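Local structure of inosine-uridine nucleoside N-ribohydrolase (Xanthomonas oryzae pv. oryzae, 4KL0) at residues Met154-Ser158 with Ala206-Tyr211; Tyr230-Val234 with Pro358-Arg362; Phe281-Val286 with Ile307-Lys313. The protein binds calcium and probably hydrolyses N-glycosidic bonds, as its relatives among the inosine-uridine-preferring nucleoside hydrolases do. All coordinates share one frame. Residue numbers count along the deposited sequence, not the author numbering.

Contact 1 (Met154-Ser158 with Ala206-Tyr211)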
ATOM      1  N   MET A 154       8.169   5.942   6.765  1.00 11.29           N
ATOM      2  CA  MET A 154       8.657   4.890   7.622  1.00 11.66           C
ATOM      3  C   MET A 154       8.943   5.373   9.047  1.00 11.89           C
ATOM      4  O   MET A 154       9.591   4.634   9.794  1.00 14.13           O
ATOM      5  CB  MET A 154       9.931   4.306   6.983  1.00 12.51           C
ATOM      6  CG  MET A 154       9.535   3.223   5.959  1.00 14.83           C
ATOM      7  SD  MET A 154      10.664   2.947   4.542  1.00 10.18           S
ATOM      8  CE  MET A 154       9.846   3.957   3.343  1.00 17.14           C
ATOM      9  N   THR A 155       8.395   6.520   9.459  1.00 11.45           N
ATOM     10  CA  THR A 155       8.625   7.012  10.853  1.00 12.40           C
ATOM     11  C   THR A 155       8.314   5.923  11.895  1.00 15.08           C
ATOM     12  O   THR A 155       9.110   5.641  12.824  1.00 15.34           O
ATOM     13  CB  THR A 155       7.684   8.172  11.096  1.00 15.45           C
ATOM     14  OG1 THR A 155       7.919   9.171  10.097  1.00 14.24           O
ATOM     15  CG2 THR A 155       7.826   8.736  12.493  1.00 17.30           C
ATOM     16  N   ASP A 156       7.146   5.314  11.777  1.00 13.24           N
ATOM     17  CA  ASP A 156       6.716   4.282  12.758  1.00 13.03           C
ATOM     18  C   ASP A 156       7.351   2.920  12.547  1.00 14.48           C
ATOM     19  O   ASP A 156       7.637   2.194  13.542  1.00 16.74           O
ATOM     20  CB  ASP A 156       5.189   4.194  12.764  1.00 15.37           C
ATOM     21  CG  ASP A 156       4.588   5.554  12.944  1.00 17.54           C
ATOM     22  OD1 ASP A 156       4.846   6.183  14.001  1.00 18.64           O
ATOM     23  OD2 ASP A 156       3.907   6.047  12.046  1.00 17.73           O
ATOM     24  N   ALA A 157       7.531   2.495  11.291  1.00 13.44           N
ATOM     25  CA  ALA A 157       8.202   1.239  11.073  1.00 11.29           C
ATOM     26  C   ALA A 157       9.618   1.280  11.629  1.00 13.53           C
ATOM     27  O   ALA A 157      10.075   0.295  12.181  1.00 13.92           O
ATOM     28  CB  ALA A 157       8.217   0.880   9.541  1.00 15.24           C
ATOM     29  N   SER A 158      10.288   2.409  11.469  1.00 13.71           N
ATOM     30  CA  SER A 158      11.656   2.511  11.989  1.00 14.88           C
ATOM     31  C   SER A 158      11.562   2.555  13.518  1.00 15.79           C
ATOM     32  O   SER A 158      12.389   1.899  14.181  1.00 16.81           O
ATOM     33  CB  SER A 158      12.303   3.775  11.465  1.00 16.90           C
ATOM     34  OG  SER A 158      13.574   3.990  12.090  1.00 18.27           O
ATOM     35  N   ALA A 206      14.079   8.453   8.872  1.00 15.58           N
ATOM     36  CA  ALA A 206      13.458   7.173   9.254  1.00 16.19           C
ATOM     37  C   ALA A 206      13.620   6.082   8.185  1.00 12.05           C
ATOM     38  O   ALA A 206      13.822   4.922   8.542  1.00 12.98           O
ATOM     39  CB  ALA A 206      11.971   7.361   9.543  1.00 13.71           C
ATOM     40  N   ALA A 207      13.503   6.428   6.883  1.00 13.28           N
ATOM     41  CA  ALA A 207      13.728   5.436   5.826  1.00 11.84           C
ATOM     42  C   ALA A 207      15.178   4.927   5.871  1.00 14.17           C
ATOM     43  O   ALA A 207      15.400   3.728   5.753  1.00 15.54           O
ATOM     44  CB  ALA A 207      13.463   5.978   4.454  1.00 13.86           C
ATOM     45  N   ARG A 208      16.138   5.820   6.035  1.00 15.53           N
ATOM     46  CA  ARG A 208      17.523   5.330   6.155  1.00 16.39           C
ATOM     47  C   ARG A 208      17.674   4.425   7.391  1.00 15.25           C
ATOM     48  O   ARG A 208      18.394   3.428   7.330  1.00 17.76           O
ATOM     49  CB  ARG A 208      18.483   6.527   6.262  1.00 15.64           C
ATOM     50  CG  ARG A 208      18.529   7.278   4.989  1.00 15.37           C
ATOM     51  CD  ARG A 208      19.400   8.549   5.040  1.00 19.88           C
ATOM     52  NE  ARG A 208      19.516   9.001   3.662  1.00 23.19           N
ATOM     53  CZ  ARG A 208      19.589  10.250   3.252  1.00 27.85           C
ATOM     54  NH1 ARG A 208      19.584  11.252   4.147  1.00 25.07           N
ATOM     55  NH2 ARG A 208      19.669  10.474   1.920  1.00 26.95           N
ATOM     56  N   ALA A 209      17.080   4.800   8.506  1.00 14.96           N
ATOM     57  CA  ALA A 209      17.234   4.005   9.726  1.00 14.85           C
ATOM     58  C   ALA A 209      16.629   2.598   9.487  1.00 18.36           C
ATOM     59  O   ALA A 209      17.165   1.571   9.946  1.00 19.15           O
ATOM     60  CB  ALA A 209      16.579   4.686  10.878  1.00 17.39           C
ATOM     61  N   LEU A 210      15.484   2.547   8.807  1.00 14.39           N
ATOM     62  CA  LEU A 210      14.785   1.275   8.629  1.00 15.74           C
ATOM     63  C   LEU A 210      15.548   0.335   7.706  1.00 16.10           C
ATOM     64  O   LEU A 210      15.754  -0.848   8.095  1.00 17.21           O
ATOM     65  CB  LEU A 210      13.307   1.481   8.184  1.00 14.57           C
ATOM     66  CG  LEU A 210      12.518   0.197   7.960  1.00 15.41           C
ATOM     67  CD1 LEU A 210      12.133  -0.471   9.285  1.00 18.28           C
ATOM     68  CD2 LEU A 210      11.249   0.497   7.137  1.00 19.62           C
ATOM     69  N   TYR A 211      15.977   0.825   6.523  1.00 15.53           N
ATOM     70  CA  TYR A 211      16.659  -0.001   5.522  1.00 17.15           C
ATOM     71  C   TYR A 211      17.924  -0.511   6.171  1.00 19.88           C
ATOM     72  O   TYR A 211      18.269  -1.694   6.056  1.00 19.11           O
ATOM     73  CB  TYR A 211      17.067   0.822   4.308  1.00 17.20           C
ATOM     74  CG  TYR A 211      15.974   1.070   3.248  1.00 17.48           C
ATOM     75  CD1 TYR A 211      14.712   1.583   3.604  1.00 16.38           C
ATOM     76  CD2 TYR A 211      16.226   0.854   1.873  1.00 16.01           C
ATOM     77  CE1 TYR A 211      13.780   1.869   2.635  1.00 15.24           C
ATOM     78  CE2 TYR A 211      15.282   1.152   0.914  1.00 17.32           C
ATOM     79  CZ  TYR A 211      14.053   1.678   1.292  1.00 17.90           C
ATOM     80  OH  TYR A 211      13.104   2.014   0.349  1.00 17.70           O
TER
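No hydrogen bond crosses between Met154-Ser158 and Ala206-Tyr211, and the 355 Å² they bury together comes from close van der Waals packing. The apolar part centres on Met154, the N-cap residue of helix 155-163. Its CG meets Leu210 CD2 at 3.4 Å and its SD lies 4.1 Å from Ala207 CB. Leu210 also packs on the first turn of helix 155-163, its CD2 3.9 Å from Ala157 CB. The small residues let the backbones approach closely: the CA atoms of Thr155 and Ala206 are 5.1 Å apart and those of Ser158 and Leu210 4.8 Å, and Ala206 CB sits 3.6 Å from both Met154 O and Thr155 CA. Ser158 OG is 3.3 Å from Ala209 CB. A Met-aromatic contact completes the set: Met154 SD lies 5.2 Å from the centroid of the Tyr211 ring and 87° off its normal, hence at the ring edge. Ala206 directly follows His205, a ligand of a second calcium seen in a structure of this protein but not bound to this chain. The two helices pack together beside the central parallel strands of the Rossmann-like sheet, where Ile177 of strand 172-178 touches Met154, Leu210 and Tyr211, and Phe33 of strand 28-34 packs on Ala157.

Contact 2 (Tyr230-Val234 with Pro358-Arg362)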
ATOM      1  N   TYR A 230       3.750   0.080 -13.062  1.00 22.40           N
ATOM      2  CA  TYR A 230       3.444   0.520 -14.420  1.00 26.36           C
ATOM      3  C   TYR A 230       3.082  -0.697 -15.260  1.00 26.53           C
ATOM      4  O   TYR A 230       2.135  -0.691 -16.065  1.00 27.08           O
ATOM      5  CB  TYR A 230       4.660   1.242 -15.051  1.00 27.34           C
ATOM      6  CG  TYR A 230       5.121   2.491 -14.326  1.00 25.14           C
ATOM      7  CD1 TYR A 230       4.293   3.184 -13.478  1.00 22.89           C
ATOM      8  CD2 TYR A 230       6.413   2.995 -14.516  1.00 26.26           C
ATOM      9  CE1 TYR A 230       4.735   4.360 -12.822  1.00 25.92           C
ATOM     10  CE2 TYR A 230       6.863   4.142 -13.856  1.00 26.99           C
ATOM     11  CZ  TYR A 230       6.024   4.818 -13.020  1.00 25.56           C
ATOM     12  OH  TYR A 230       6.490   5.969 -12.411  1.00 29.68           O
ATOM     13  N   LYS A 231       3.829  -1.764 -15.046  1.00 25.45           N
ATOM     14  CA  LYS A 231       3.617  -2.934 -15.865  1.00 26.49           C
ATOM     15  C   LYS A 231       2.243  -3.600 -15.636  1.00 30.43           C
ATOM     16  O   LYS A 231       1.649  -4.186 -16.555  1.00 30.78           O
ATOM     17  CB  LYS A 231       4.745  -3.900 -15.596  1.00 27.37           C
ATOM     18  CG  LYS A 231       4.801  -5.052 -16.593  1.00 29.25           C
ATOM     19  CD  LYS A 231       6.181  -5.659 -16.573  1.00 28.86           C
ATOM     20  CE  LYS A 231       6.378  -6.601 -17.737  1.00 28.63           C
ATOM     21  NZ  LYS A 231       7.274  -7.705 -17.271  1.00 26.56           N
ATOM     22  N   ALA A 232       1.734  -3.499 -14.411  1.00 28.50           N
ATOM     23  CA  ALA A 232       0.474  -4.153 -14.043  1.00 26.55           C
ATOM     24  C   ALA A 232      -0.686  -3.147 -13.850  1.00 26.05           C
ATOM     25  O   ALA A 232      -1.634  -3.408 -13.091  1.00 24.94           O
ATOM     26  CB  ALA A 232       0.698  -4.992 -12.754  1.00 22.38           C
ATOM     27  N   ALA A 233      -0.619  -1.997 -14.530  1.00 23.26           N
ATOM     28  CA  ALA A 233      -1.606  -0.936 -14.351  1.00 22.25           C
ATOM     29  C   ALA A 233      -2.976  -1.437 -14.739  1.00 20.34           C
ATOM     30  O   ALA A 233      -3.099  -2.211 -15.700  1.00 20.66           O
ATOM     31  CB  ALA A 233      -1.234   0.304 -15.228  1.00 20.39           C
ATOM     32  N   VAL A 234      -4.001  -1.039 -14.003  1.00 19.14           N
ATOM     33  CA  VAL A 234      -5.381  -1.486 -14.259  1.00 20.85           C
ATOM     34  C   VAL A 234      -6.185  -0.400 -14.991  1.00 20.26           C
ATOM     35  O   VAL A 234      -5.875   0.796 -14.914  1.00 17.57           O
ATOM     36  CB  VAL A 234      -6.085  -1.864 -12.952  1.00 20.96           C
ATOM     37  CG1 VAL A 234      -5.323  -3.028 -12.230  1.00 21.81           C
ATOM     38  CG2 VAL A 234      -6.289  -0.608 -12.058  1.00 18.48           C
ATOM     39  N   PRO A 358       2.039  -9.868 -15.570  1.00 25.64           N
ATOM     40  CA  PRO A 358       1.234  -8.672 -15.325  1.00 26.33           C
ATOM     41  C   PRO A 358      -0.247  -8.799 -15.637  1.00 26.15           C
ATOM     42  O   PRO A 358      -1.034  -8.133 -14.945  1.00 26.14           O
ATOM     43  CB  PRO A 358       1.901  -7.603 -16.209  1.00 25.35           C
ATOM     44  CG  PRO A 358       2.567  -8.370 -17.262  1.00 27.54           C
ATOM     45  CD  PRO A 358       2.948  -9.694 -16.720  1.00 24.61           C
ATOM     46  N   GLU A 359      -0.658  -9.580 -16.645  1.00 27.54           N
ATOM     47  CA  GLU A 359      -2.111  -9.652 -16.912  1.00 26.86           C
ATOM     48  C   GLU A 359      -2.768 -10.486 -15.817  1.00 25.61           C
ATOM     49  O   GLU A 359      -3.899 -10.211 -15.412  1.00 25.91           O
ATOM     50  CB  GLU A 359      -2.472 -10.163 -18.326  1.00 31.75           C
ATOM     51  CG  GLU A 359      -4.000 -10.311 -18.594  1.00 33.06           C
ATOM     52  CD  GLU A 359      -4.879  -9.056 -18.278  1.00 34.83           C
ATOM     53  OE1 GLU A 359      -5.966  -9.252 -17.668  1.00 35.78           O
ATOM     54  OE2 GLU A 359      -4.523  -7.895 -18.660  1.00 35.55           O
ATOM     55  N   LYS A 360      -2.032 -11.469 -15.299  1.00 23.87           N
ATOM     56  CA  LYS A 360      -2.532 -12.224 -14.163  1.00 23.17           C
ATOM     57  C   LYS A 360      -2.584 -11.357 -12.878  1.00 21.49           C
ATOM     58  O   LYS A 360      -3.507 -11.483 -12.097  1.00 20.56           O
ATOM     59  CB  LYS A 360      -1.705 -13.486 -13.919  1.00 26.06           C
ATOM     60  CG  LYS A 360      -2.212 -14.323 -12.728  1.00 29.46           C
ATOM     61  CD  LYS A 360      -2.202 -15.781 -13.011  1.00 34.21           C
ATOM     62  CE  LYS A 360      -0.848 -16.396 -12.916  1.00 35.73           C
ATOM     63  NZ  LYS A 360      -0.955 -17.833 -13.361  1.00 32.01           N
ATOM     64  N   ALA A 361      -1.573 -10.527 -12.671  1.00 23.40           N
ATOM     65  CA  ALA A 361      -1.624  -9.571 -11.553  1.00 20.17           C
ATOM     66  C   ALA A 361      -2.848  -8.669 -11.655  1.00 21.15           C
ATOM     67  O   ALA A 361      -3.559  -8.421 -10.650  1.00 17.25           O
ATOM     68  CB  ALA A 361      -0.319  -8.746 -11.491  1.00 19.43           C
ATOM     69  N   ARG A 362      -3.119  -8.135 -12.850  1.00 19.13           N
ATOM     70  CA  ARG A 362      -4.327  -7.326 -13.055  1.00 20.48           C
ATOM     71  C   ARG A 362      -5.612  -8.094 -12.710  1.00 19.59           C
ATOM     72  O   ARG A 362      -6.501  -7.571 -12.026  1.00 20.97           O
ATOM     73  CB  ARG A 362      -4.438  -6.872 -14.515  1.00 24.95           C
ATOM     74  CG  ARG A 362      -3.439  -5.808 -14.957  1.00 25.32           C
ATOM     75  CD  ARG A 362      -3.821  -5.317 -16.387  1.00 27.55           C
ATOM     76  NE  ARG A 362      -2.733  -4.502 -16.935  1.00 32.05           N
ATOM     77  CZ  ARG A 362      -1.773  -4.959 -17.737  1.00 34.07           C
ATOM     78  NH1 ARG A 362      -1.767  -6.245 -18.122  1.00 35.98           N
ATOM     79  NH2 ARG A 362      -0.823  -4.123 -18.168  1.00 40.38           N
TER
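Through Tyr230-Val234 the backbone changes course: phi/psi passes from -66°/-31° at Lys231 through -108°/27° at Ala232 to the extended -62°/142° of Ala233 and -102°/155° of Val234. Pro358-Arg362, by contrast, is the regular first part of helix 358-372, with Arg362 N bonded to Pro358 O at 3.0 Å. The backbones come nearest at Ala232 and Pro358, whose CA atoms are 4.8 Å apart, and the interface buries 296 Å² in all. The CA-to-CB bond of Pro358 points toward the other segment, with CB 3.4 Å from Lys231 O and 3.9 Å from Lys231 CG. Ala232 CB rests against both Pro358 CB (4.5 Å) and Ala361 CB (4.1 Å), and Leu320 of helix 317-325 also touches its side chain. Lys231 sends its amino group to the carbonyl oxygens of Val355 and His352, just ahead of the second helix. Arg362 lies along the extended backbone after helix 226-231: its CG is 3.5 Å from Ala232 O and 4.3 Å from Val234 CG1, and Ala232 CA sits over one face of the guanidinium. Arg362 NE donates to Ala233 O at 2.6 Å with an N-H...O angle of 153°, whereas Arg362 NH2, though 3.0 Å from Lys231 O, has too poor an angle for a hydrogen bond. On its own helix, Arg362 NH1 forms a salt bridge with Glu359 OE2 at 3.3 Å. The polar link between the segments is therefore charge-assisted but made to a main-chain carbonyl, tying down the extended backbone at Ala233, while the acidic partner comes from the arginine's own helix.

Contact 3 (Phe281-Val286 with Ile307-Lys313)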
ATOM      1  N   PHE A 281      -0.237  13.663 -20.316  1.00 21.31           N
ATOM      2  CA  PHE A 281      -1.414  12.985 -19.769  1.00 20.78           C
ATOM      3  C   PHE A 281      -1.814  11.772 -20.642  1.00 27.40           C
ATOM      4  O   PHE A 281      -1.986  10.651 -20.124  1.00 24.40           O
ATOM      5  CB  PHE A 281      -2.584  13.933 -19.620  1.00 18.62           C
ATOM      6  CG  PHE A 281      -3.768  13.311 -18.937  1.00 21.60           C
ATOM      7  CD1 PHE A 281      -4.642  12.478 -19.636  1.00 19.35           C
ATOM      8  CD2 PHE A 281      -4.035  13.587 -17.603  1.00 15.45           C
ATOM      9  CE1 PHE A 281      -5.732  11.879 -19.004  1.00 19.72           C
ATOM     10  CE2 PHE A 281      -5.141  12.993 -16.975  1.00 16.95           C
ATOM     11  CZ  PHE A 281      -5.999  12.150 -17.698  1.00 18.74           C
ATOM     12  N   PHE A 282      -1.983  11.992 -21.949  1.00 26.30           N
ATOM     13  CA  PHE A 282      -2.239  10.851 -22.851  1.00 29.10           C
ATOM     14  C   PHE A 282      -1.140   9.742 -22.778  1.00 29.86           C
ATOM     15  O   PHE A 282      -1.436   8.527 -22.772  1.00 32.20           O
ATOM     16  CB  PHE A 282      -2.530  11.346 -24.291  1.00 27.48           C
ATOM     17  CG  PHE A 282      -3.969  11.749 -24.501  1.00 30.62           C
ATOM     18  CD1 PHE A 282      -4.830  10.957 -25.270  1.00 27.25           C
ATOM     19  CD2 PHE A 282      -4.482  12.857 -23.886  1.00 26.26           C
ATOM     20  CE1 PHE A 282      -6.176  11.294 -25.417  1.00 31.69           C
ATOM     21  CE2 PHE A 282      -5.816  13.213 -24.028  1.00 28.66           C
ATOM     22  CZ  PHE A 282      -6.675  12.439 -24.803  1.00 30.69           C
ATOM     23  N   ARG A 283       0.119  10.136 -22.671  1.00 31.98           N
ATOM     24  CA  ARG A 283       1.222   9.174 -22.619  1.00 32.40           C
ATOM     25  C   ARG A 283       1.296   8.439 -21.268  1.00 34.95           C
ATOM     26  O   ARG A 283       1.892   7.349 -21.128  1.00 38.81           O
ATOM     27  CB  ARG A 283       2.532   9.909 -22.918  1.00 36.82           C
ATOM     28  CG  ARG A 283       3.802   9.165 -22.600  1.00 40.61           C
ATOM     29  CD  ARG A 283       5.016   9.979 -23.051  1.00 44.38           C
ATOM     30  NE  ARG A 283       5.525  10.949 -22.068  1.00 46.51           N
ATOM     31  CZ  ARG A 283       5.500  12.277 -22.228  1.00 40.86           C
ATOM     32  NH1 ARG A 283       4.963  12.815 -23.312  1.00 38.17           N
ATOM     33  NH2 ARG A 283       6.007  13.078 -21.301  1.00 41.74           N
ATOM     34  N   THR A 284       0.684   9.035 -20.258  1.00 30.91           N
ATOM     35  CA  THR A 284       0.744   8.443 -18.947  1.00 27.81           C
ATOM     36  C   THR A 284      -0.463   7.544 -18.709  1.00 26.04           C
ATOM     37  O   THR A 284      -0.303   6.472 -18.092  1.00 28.89           O
ATOM     38  CB  THR A 284       0.788   9.503 -17.867  1.00 28.14           C
ATOM     39  OG1 THR A 284       2.034  10.204 -17.948  1.00 26.91           O
ATOM     40  CG2 THR A 284       0.703   8.861 -16.485  1.00 23.79           C
ATOM     41  N   PHE A 285      -1.629   7.985 -19.158  1.00 25.57           N
ATOM     42  CA  PHE A 285      -2.904   7.321 -18.821  1.00 24.13           C
ATOM     43  C   PHE A 285      -3.613   6.640 -19.976  1.00 29.13           C
ATOM     44  O   PHE A 285      -4.571   5.869 -19.773  1.00 24.05           O
ATOM     45  CB  PHE A 285      -3.870   8.303 -18.148  1.00 22.28           C
ATOM     46  CG  PHE A 285      -3.335   8.871 -16.865  1.00 21.19           C
ATOM     47  CD1 PHE A 285      -3.294   8.111 -15.690  1.00 21.53           C
ATOM     48  CD2 PHE A 285      -2.802  10.165 -16.843  1.00 21.29           C
ATOM     49  CE1 PHE A 285      -2.779   8.637 -14.527  1.00 21.75           C
ATOM     50  CE2 PHE A 285      -2.272  10.685 -15.681  1.00 16.94           C
ATOM     51  CZ  PHE A 285      -2.281   9.923 -14.514  1.00 18.66           C
ATOM     52  N   VAL A 286      -3.197   6.961 -21.197  1.00 29.53           N
ATOM     53  CA  VAL A 286      -3.914   6.459 -22.329  1.00 29.20           C
ATOM     54  C   VAL A 286      -3.007   5.545 -23.148  1.00 33.40           C
ATOM     55  O   VAL A 286      -3.448   4.445 -23.536  1.00 33.51           O
ATOM     56  CB  VAL A 286      -4.489   7.588 -23.182  1.00 31.76           C
ATOM     57  CG1 VAL A 286      -5.221   7.005 -24.407  1.00 32.31           C
ATOM     58  CG2 VAL A 286      -5.445   8.471 -22.357  1.00 27.31           C
ATOM     59  N   ILE A 307     -12.801  12.122 -21.442  1.00 27.39           N
ATOM     60  CA  ILE A 307     -11.457  11.571 -21.216  1.00 25.71           C
ATOM     61  C   ILE A 307     -11.456  10.242 -20.386  1.00 20.74           C
ATOM     62  O   ILE A 307     -10.743   9.278 -20.740  1.00 24.17           O
ATOM     63  CB  ILE A 307     -10.568  12.612 -20.497  1.00 25.34           C
ATOM     64  CG1 ILE A 307     -10.284  13.779 -21.456  1.00 25.49           C
ATOM     65  CG2 ILE A 307      -9.269  11.948 -20.045  1.00 22.12           C
ATOM     66  CD1 ILE A 307      -9.397  13.365 -22.624  1.00 28.36           C
ATOM     67  N   TRP A 308     -12.242  10.222 -19.312  1.00 24.13           N
ATOM     68  CA  TRP A 308     -12.420   9.012 -18.459  1.00 22.82           C
ATOM     69  C   TRP A 308     -12.506   7.739 -19.299  1.00 25.59           C
ATOM     70  O   TRP A 308     -11.693   6.808 -19.116  1.00 23.93           O
ATOM     71  CB  TRP A 308     -13.621   9.163 -17.524  1.00 25.42           C
ATOM     72  CG  TRP A 308     -13.798   8.044 -16.457  1.00 25.74           C
ATOM     73  CD1 TRP A 308     -14.940   7.333 -16.197  1.00 27.32           C
ATOM     74  CD2 TRP A 308     -12.806   7.566 -15.509  1.00 25.80           C
ATOM     75  NE1 TRP A 308     -14.726   6.439 -15.160  1.00 25.91           N
ATOM     76  CE2 TRP A 308     -13.425   6.573 -14.720  1.00 24.16           C
ATOM     77  CE3 TRP A 308     -11.459   7.891 -15.260  1.00 24.61           C
ATOM     78  CZ2 TRP A 308     -12.745   5.892 -13.696  1.00 23.52           C
ATOM     79  CZ3 TRP A 308     -10.784   7.220 -14.239  1.00 21.08           C
ATOM     80  CH2 TRP A 308     -11.423   6.236 -13.479  1.00 19.15           C
ATOM     81  N   PRO A 309     -13.424   7.706 -20.313  1.00 24.87           N
ATOM     82  CA  PRO A 309     -13.471   6.496 -21.152  1.00 25.48           C
ATOM     83  C   PRO A 309     -12.197   6.157 -21.924  1.00 23.88           C
ATOM     84  O   PRO A 309     -11.945   5.012 -22.295  1.00 29.34           O
ATOM     85  CB  PRO A 309     -14.601   6.810 -22.163  1.00 24.96           C
ATOM     86  CG  PRO A 309     -15.452   7.823 -21.492  1.00 29.67           C
ATOM     87  CD  PRO A 309     -14.479   8.668 -20.669  1.00 25.19           C
ATOM     88  N   GLN A 310     -11.373   7.135 -22.243  1.00 23.00           N
ATOM     89  CA  GLN A 310     -10.164   6.758 -22.980  1.00 25.10           C
ATOM     90  C   GLN A 310      -9.025   6.242 -22.088  1.00 27.39           C
ATOM     91  O   GLN A 310      -8.006   5.665 -22.567  1.00 26.32           O
ATOM     92  CB  GLN A 310      -9.642   7.951 -23.773  1.00 28.77           C
ATOM     93  CG  GLN A 310     -10.496   8.313 -24.980  1.00 34.03           C
ATOM     94  CD  GLN A 310      -9.777   9.347 -25.785  1.00 28.63           C
ATOM     95  OE1 GLN A 310      -8.627   9.130 -26.175  1.00 36.88           O
ATOM     96  NE2 GLN A 310     -10.375  10.516 -25.923  1.00 33.61           N
ATOM     97  N   VAL A 311      -9.160   6.483 -20.787  1.00 21.97           N
ATOM     98  CA  VAL A 311      -8.070   6.075 -19.901  1.00 23.77           C
ATOM     99  C   VAL A 311      -8.043   4.561 -19.836  1.00 24.03           C
ATOM    100  O   VAL A 311      -9.111   3.936 -19.728  1.00 23.32           O
ATOM    101  CB  VAL A 311      -8.244   6.682 -18.500  1.00 21.05           C
ATOM    102  CG1 VAL A 311      -7.282   5.994 -17.520  1.00 21.03           C
ATOM    103  CG2 VAL A 311      -7.998   8.195 -18.572  1.00 22.50           C
ATOM    104  N   THR A 312      -6.841   4.002 -19.944  1.00 20.07           N
ATOM    105  CA  THR A 312      -6.572   2.560 -19.824  1.00 27.64           C
ATOM    106  C   THR A 312      -5.559   2.127 -18.710  1.00 22.87           C
ATOM    107  O   THR A 312      -5.444   0.926 -18.390  1.00 23.36           O
ATOM    108  CB  THR A 312      -6.065   1.973 -21.194  1.00 29.02           C
ATOM    109  OG1 THR A 312      -4.713   2.372 -21.434  1.00 33.34           O
ATOM    110  CG2 THR A 312      -6.932   2.467 -22.331  1.00 32.09           C
ATOM    111  N   LYS A 313      -4.829   3.070 -18.107  1.00 21.65           N
ATOM    112  CA  LYS A 313      -3.670   2.696 -17.290  1.00 20.38           C
ATOM    113  C   LYS A 313      -3.707   3.450 -15.960  1.00 19.74           C
ATOM    114  O   LYS A 313      -3.422   4.655 -15.948  1.00 22.55           O
ATOM    115  CB  LYS A 313      -2.374   3.119 -17.990  1.00 25.61           C
ATOM    116  CG  LYS A 313      -2.168   2.503 -19.387  1.00 29.48           C
ATOM    117  CD  LYS A 313      -0.702   2.659 -19.835  1.00 32.79           C
ATOM    118  CE  LYS A 313      -0.503   3.883 -20.744  1.00 35.59           C
ATOM    119  NZ  LYS A 313       0.948   4.298 -20.823  1.00 38.13           N
TER
HETATM  120  O   HOH W   1      -0.810   5.590 -15.419  1.00 27.65           O
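Helix 278-285 meets residues 307-313, a 3-10 turn at 308-310 followed by a loop, through a set of aromatic bumps, 498 Å² being buried in all. Phe281 CE1 meets the notch formed by two branched side chains, 3.7 Å from Ile307 CG2 and 4.3 Å from Val311 CG2. Phe282 fills the neighbouring hollow between Ile307 and Gln310: its CZ is 3.6 Å from Ile307 CD1, and its CE1 is 3.4 Å from Gln310 OE1, which lies near the ring plane. Val286 CG1 fits against Gln310 O at 3.6 Å. Phe285 O accepts from Thr312 N at 2.9 Å (160°) and Lys313 N at 3.3 Å (137°), a bifurcated arrangement that joins the C-terminal part of the helix to the loop leading to helix 317-325; the unmodelled residues 287-300 lie between the two segments in sequence. Lys313 arches back, its NZ donating to Arg283 O at 3.2 Å, and a water donates to Thr284 O at 2.9 Å and Lys313 O at 2.8 Å. Helix 248-269 packs against the same aromatic cluster: Trp265 meets Phe281 edge-to-face and touches Ile307, Leu261 touches Phe281 and Phe285, and Leu264 touches Phe285. Pro236 of helix 236-243 packs on Val311.

In the fold
Contacts 2 and 3 are neighbours, their centres 15 Å apart, and they touch directly where Ala233 CB meets Lys313 CA at 4.0 Å; backbone hydrogen bonding between Val234 and Leu314, next to Lys313, lies beside this touch. In sequence, both segments of contact 3 fall between those of contact 2. Contact 1 closes earlier in the chain and lies on the opposite side of the chain's centre from contacts 2 and 3, its centre 29 Å and 35 Å from theirs. The Met154 side chain of contact 1 is about 10 Å from the bound calcium, held by Asp35, Asp42, Ile151 and Asp318. Asp318 lies on helix 317-325, which packs on contact 2 through Leu320.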